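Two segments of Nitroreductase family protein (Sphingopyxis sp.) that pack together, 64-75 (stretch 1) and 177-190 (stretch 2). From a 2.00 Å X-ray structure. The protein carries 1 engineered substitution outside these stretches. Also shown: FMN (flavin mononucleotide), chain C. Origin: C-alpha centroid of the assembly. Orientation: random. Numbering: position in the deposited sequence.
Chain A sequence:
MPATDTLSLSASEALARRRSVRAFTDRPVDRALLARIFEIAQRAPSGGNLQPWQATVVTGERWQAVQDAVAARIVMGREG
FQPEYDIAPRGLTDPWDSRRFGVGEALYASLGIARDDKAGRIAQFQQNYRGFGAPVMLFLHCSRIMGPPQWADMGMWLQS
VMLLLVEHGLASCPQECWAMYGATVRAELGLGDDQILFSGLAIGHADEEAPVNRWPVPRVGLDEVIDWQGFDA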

# COMPACT_ATOMS: atom_id res chain seq x y z
N GLN A 64 6.33 18.93 18.56
CA GLN A 64 6.29 20.39 18.46
C GLN A 64 7.52 20.97 17.75
O GLN A 64 7.41 21.97 17.04
CB GLN A 64 6.19 21.04 19.85
CG GLN A 64 4.80 21.52 20.20
CD GLN A 64 4.31 22.60 19.26
OE1 GLN A 64 5.08 23.47 18.85
NE2 GLN A 64 3.03 22.54 18.91
N ALA A 65 8.69 20.36 17.96
CA ALA A 65 9.90 20.80 17.28
C ALA A 65 9.78 20.62 15.75
O ALA A 65 10.12 21.52 14.98
CB ALA A 65 11.11 20.06 17.82
N VAL A 66 9.31 19.45 15.32
CA VAL A 66 9.13 19.22 13.88
C VAL A 66 8.22 20.29 13.31
O VAL A 66 8.50 20.84 12.24
CB VAL A 66 8.54 17.82 13.58
CG1 VAL A 66 8.36 17.60 12.07
CG2 VAL A 66 9.41 16.74 14.19
N GLN A 67 7.16 20.62 14.03
CA GLN A 67 6.21 21.63 13.56
C GLN A 67 6.84 23.00 13.37
O GLN A 67 6.54 23.68 12.39
CB GLN A 67 5.03 21.73 14.52
CG GLN A 67 4.03 20.58 14.33
CD GLN A 67 2.95 20.57 15.40
OE1 GLN A 67 1.93 21.24 15.27
NE2 GLN A 67 3.17 19.81 16.46
N ASP A 68 7.73 23.38 14.29
CA ASP A 68 8.31 24.72 14.29
C ASP A 68 9.33 24.85 13.18
O ASP A 68 9.41 25.88 12.49
CB ASP A 68 8.98 25.01 15.63
CG ASP A 68 7.98 25.16 16.77
OD1 ASP A 68 6.77 25.30 16.49
OD2 ASP A 68 8.41 25.16 17.94
N ALA A 69 10.13 23.80 13.01
CA ALA A 69 11.14 23.78 11.97
C ALA A 69 10.50 23.89 10.60
O ALA A 69 10.96 24.65 9.76
CB ALA A 69 11.95 22.52 12.07
N VAL A 70 9.43 23.12 10.38
CA VAL A 70 8.76 23.16 9.10
C VAL A 70 8.07 24.52 8.90
O VAL A 70 8.05 25.06 7.79
CB VAL A 70 7.74 22.02 8.98
CG1 VAL A 70 6.89 22.19 7.74
CG2 VAL A 70 8.48 20.67 8.92
N ALA A 71 7.52 25.09 9.97
CA ALA A 71 6.91 26.41 9.88
C ALA A 71 7.92 27.47 9.44
O ALA A 71 7.59 28.39 8.68
CB ALA A 71 6.29 26.78 11.21
N ALA A 72 9.16 27.34 9.92
CA ALA A 72 10.24 28.25 9.51
C ALA A 72 10.49 28.18 8.01
O ALA A 72 10.78 29.20 7.39
CB ALA A 72 11.51 27.93 10.28
N ARG A 73 10.42 26.98 7.43
CA ARG A 73 10.55 26.83 6.00
C ARG A 73 9.34 27.44 5.33
O ARG A 73 9.45 28.11 4.30
CB ARG A 73 10.68 25.34 5.60
CG ARG A 73 11.87 24.62 6.21
CD ARG A 73 13.17 25.32 5.87
NE ARG A 73 13.52 25.18 4.46
CZ ARG A 73 14.68 25.56 3.93
NH1 ARG A 73 14.92 25.37 2.65
NH2 ARG A 73 15.61 26.13 4.70
N ILE A 74 8.18 27.24 5.94
CA ILE A 74 6.92 27.59 5.28
C ILE A 74 6.84 29.09 5.00
O ILE A 74 6.40 29.48 3.93
CB ILE A 74 5.70 27.16 6.11
CG1 ILE A 74 5.51 25.66 6.01
CG2 ILE A 74 4.43 27.82 5.60
CD1 ILE A 74 4.30 25.17 6.74
N VAL A 75 7.29 29.92 5.94
CA VAL A 75 7.24 31.36 5.71
C VAL A 75 8.27 31.79 4.67
O VAL A 75 8.27 32.95 4.24
CB VAL A 75 7.45 32.15 7.02
CG1 VAL A 75 6.27 31.93 7.96
CG2 VAL A 75 8.79 31.78 7.68
N CYS A 177 2.16 15.89 2.62
CA CYS A 177 2.59 17.29 2.68
C CYS A 177 3.97 17.45 3.34
O CYS A 177 4.72 18.37 3.00
CB CYS A 177 1.54 18.12 3.43
SG CYS A 177 1.25 17.55 5.12
N TRP A 178 4.30 16.55 4.25
CA TRP A 178 5.58 16.58 4.96
C TRP A 178 6.76 16.33 4.02
O TRP A 178 7.88 16.79 4.27
CB TRP A 178 5.57 15.56 6.11
CG TRP A 178 4.51 15.90 7.15
CD1 TRP A 178 3.29 15.31 7.29
CD2 TRP A 178 4.56 16.96 8.12
NE1 TRP A 178 2.58 15.92 8.30
CE2 TRP A 178 3.34 16.93 8.83
CE3 TRP A 178 5.53 17.91 8.47
CZ2 TRP A 178 3.07 17.82 9.87
CZ3 TRP A 178 5.25 18.80 9.51
CH2 TRP A 178 4.03 18.75 10.19
N ALA A 179 6.52 15.59 2.95
CA ALA A 179 7.59 15.32 1.99
C ALA A 179 8.00 16.59 1.24
O ALA A 179 9.06 16.61 0.62
CB ALA A 179 7.16 14.21 0.99
N MET A 180 7.19 17.64 1.31
CA MET A 180 7.57 18.97 0.80
C MET A 180 8.76 19.59 1.52
O MET A 180 9.39 20.50 0.99
CB MET A 180 6.39 19.94 0.88
CG MET A 180 5.31 19.68 -0.16
SD MET A 180 5.83 20.28 -1.79
CE MET A 180 6.66 18.84 -2.47
N TYR A 181 9.04 19.12 2.72
CA TYR A 181 10.17 19.64 3.51
C TYR A 181 10.94 18.47 4.10
O TYR A 181 11.33 18.53 5.27
CB TYR A 181 9.71 20.57 4.64
CG TYR A 181 8.83 21.69 4.17
CD1 TYR A 181 9.39 22.83 3.59
CD2 TYR A 181 7.45 21.60 4.27
CE1 TYR A 181 8.60 23.85 3.14
CE2 TYR A 181 6.65 22.63 3.82
CZ TYR A 181 7.23 23.75 3.25
OH TYR A 181 6.44 24.78 2.80
N GLY A 182 11.15 17.43 3.30
CA GLY A 182 11.75 16.19 3.76
C GLY A 182 13.04 16.38 4.55
O GLY A 182 13.18 15.84 5.65
N ALA A 183 13.96 17.17 4.00
CA ALA A 183 15.27 17.37 4.60
C ALA A 183 15.17 17.95 6.00
O ALA A 183 15.88 17.52 6.91
CB ALA A 183 16.14 18.27 3.73
N THR A 184 14.29 18.93 6.17
CA THR A 184 14.06 19.53 7.49
C THR A 184 13.48 18.50 8.46
O THR A 184 13.96 18.35 9.57
CB THR A 184 13.09 20.71 7.42
OG1 THR A 184 13.69 21.79 6.70
CG2 THR A 184 12.73 21.18 8.83
N VAL A 185 12.44 17.80 8.02
CA VAL A 185 11.83 16.77 8.86
C VAL A 185 12.86 15.72 9.27
O VAL A 185 13.02 15.42 10.46
CB VAL A 185 10.65 16.10 8.15
CG1 VAL A 185 10.02 14.97 9.02
CG2 VAL A 185 9.61 17.15 7.75
N ARG A 186 13.60 15.20 8.29
CA ARG A 186 14.64 14.22 8.55
C ARG A 186 15.64 14.78 9.54
O ARG A 186 16.12 14.06 10.41
CB ARG A 186 15.36 13.78 7.26
CG ARG A 186 14.54 12.80 6.41
CD ARG A 186 15.38 12.12 5.34
NE ARG A 186 15.33 12.85 4.09
CZ ARG A 186 16.30 13.62 3.62
NH1 ARG A 186 17.44 13.75 4.31
NH2 ARG A 186 16.14 14.25 2.47
N ALA A 187 16.00 16.05 9.38
CA ALA A 187 16.91 16.67 10.33
C ALA A 187 16.35 16.67 11.75
O ALA A 187 17.03 16.24 12.69
CB ALA A 187 17.25 18.10 9.89
N GLU A 188 15.11 17.11 11.92
CA GLU A 188 14.53 17.25 13.26
C GLU A 188 14.30 15.91 13.95
O GLU A 188 14.26 15.83 15.18
CB GLU A 188 13.23 18.04 13.20
CG GLU A 188 13.46 19.51 12.90
CD GLU A 188 14.39 20.16 13.92
OE1 GLU A 188 14.31 19.81 15.12
OE2 GLU A 188 15.20 21.04 13.52
N LEU A 189 14.17 14.87 13.14
CA LEU A 189 13.98 13.52 13.63
C LEU A 189 15.35 12.86 13.81
O LEU A 189 15.47 11.77 14.37
CB LEU A 189 13.14 12.71 12.65
CG LEU A 189 11.68 13.13 12.38
CD1 LEU A 189 11.01 12.16 11.45
CD2 LEU A 189 10.86 13.32 13.64
N GLY A 190 16.38 13.52 13.29
CA GLY A 190 17.73 12.99 13.34
C GLY A 190 17.95 11.80 12.41
O GLY A 190 18.79 10.95 12.69
N1 FMN C . -4.78 14.48 2.76
C2 FMN C . -4.44 15.78 3.10
O2 FMN C . -5.31 16.58 3.42
N3 FMN C . -3.13 16.19 3.09
C4 FMN C . -2.13 15.32 2.73
O4 FMN C . -0.95 15.72 2.74
C4A FMN C . -2.47 14.02 2.37
N5 FMN C . -1.49 13.12 2.00
C5A FMN C . -1.82 11.82 1.67
C6 FMN C . -0.79 10.94 1.31
C7 FMN C . -1.09 9.64 0.97
C7M FMN C . -0.01 8.67 0.59
C8 FMN C . -2.41 9.21 0.98
C8M FMN C . -2.67 7.77 0.62
C9 FMN C . -3.44 10.08 1.33
C9A FMN C . -3.15 11.40 1.68
N10 FMN C . -4.13 12.31 2.03
C10 FMN C . -3.80 13.61 2.38
C1' FMN C . -5.57 11.91 2.09
C2' FMN C . -6.27 11.80 0.74
O2' FMN C . -6.63 13.08 0.29
C3' FMN C . -7.52 10.95 0.92
O3' FMN C . -7.09 9.62 1.14
C4' FMN C . -8.46 10.94 -0.28
O4' FMN C . -9.04 12.20 -0.56
C5' FMN C . -9.59 9.98 0.02
O5' FMN C . -10.26 10.47 1.16
P FMN C . -10.47 9.43 2.37
O1P FMN C . -10.97 10.19 3.57
O2P FMN C . -11.47 8.37 1.94
O3P FMN C . -9.14 8.76 2.67
O HOH W 1 8.12 26.94 2.23

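Two helices, 64-74 and 182-189, run nearly antiparallel here, their N-to-C directions 151° apart and their axes 9.4 Å apart at closest approach. No direct hydrogen bond crosses between the stretches; the contact, about 600 Å² of buried surface summed over both sides, is made mainly by side-chain packing, with one water bridging the two stretches. Three residues cover the most: Tyr181, Val66 and Val70.

Tyr181 sits at the N-cap position of the second helix, just after the 3-10 segment, and its CA-to-CB bond points toward the first helix. From there its ring meets Val70, Arg73 and Ile74. Val70 CG1 lies 3.6 Å from Tyr181 CD2, Arg73 CB lies 3.5 Å from Tyr181 CD1, and Ile74 CG1 lies 3.5 Å from Tyr181 OH. All three approach the ring obliquely. The hydroxyl is not stranded at the end of this apolar reach: it donates to a water (Tyr181 OH to the water oxygen, 2.8 Å), which in turn donates to Arg73 O at 2.7 Å from its oxygen. One water thus links the phenol to the backbone carbonyl of Arg73.

Val66 and Val70, one turn apart, both leave the backbone sideways and are nonetheless well covered by the second stretch. Both have chi1 in t. Val70 CG2 meets the edge of the Trp178 ring, 3.8 Å from CZ3, and also packs 3.9 Å from Val185 CG2. Val66 CG1 lies 4.2 Å from Trp178 CZ3, and Val66 CG2 lies 3.8 Å from Leu189 CD2. Trp178 starts sideways from its backbone, but its end comes nearer, so a residue of the 3-10 segment can touch both valines.

Small groups also meet beside the valines. Ala69 points toward the second helix, and its CB rests against both Thr184 CG2 at 3.6 Å and Glu188 CG at 3.5 Å, residues one turn apart. Glu188 thereby contributes its aliphatic part to the packing. The register agrees: the CA atoms of Val66 and Glu188 are 5.8 Å apart, those of Val70 and Thr184 6.6 Å.

Arg73 works similarly, offering methylenes to the contact: its CG comes within 3.4 Å of Thr184 OG1, and that hydroxyl, like Arg73 NE and NH1, is hydrogen-bonded elsewhere in the structure. The rule is economical: valine and alanine side chains pack closely, and Arg73 and Glu188 add carbon atoms of their side chains.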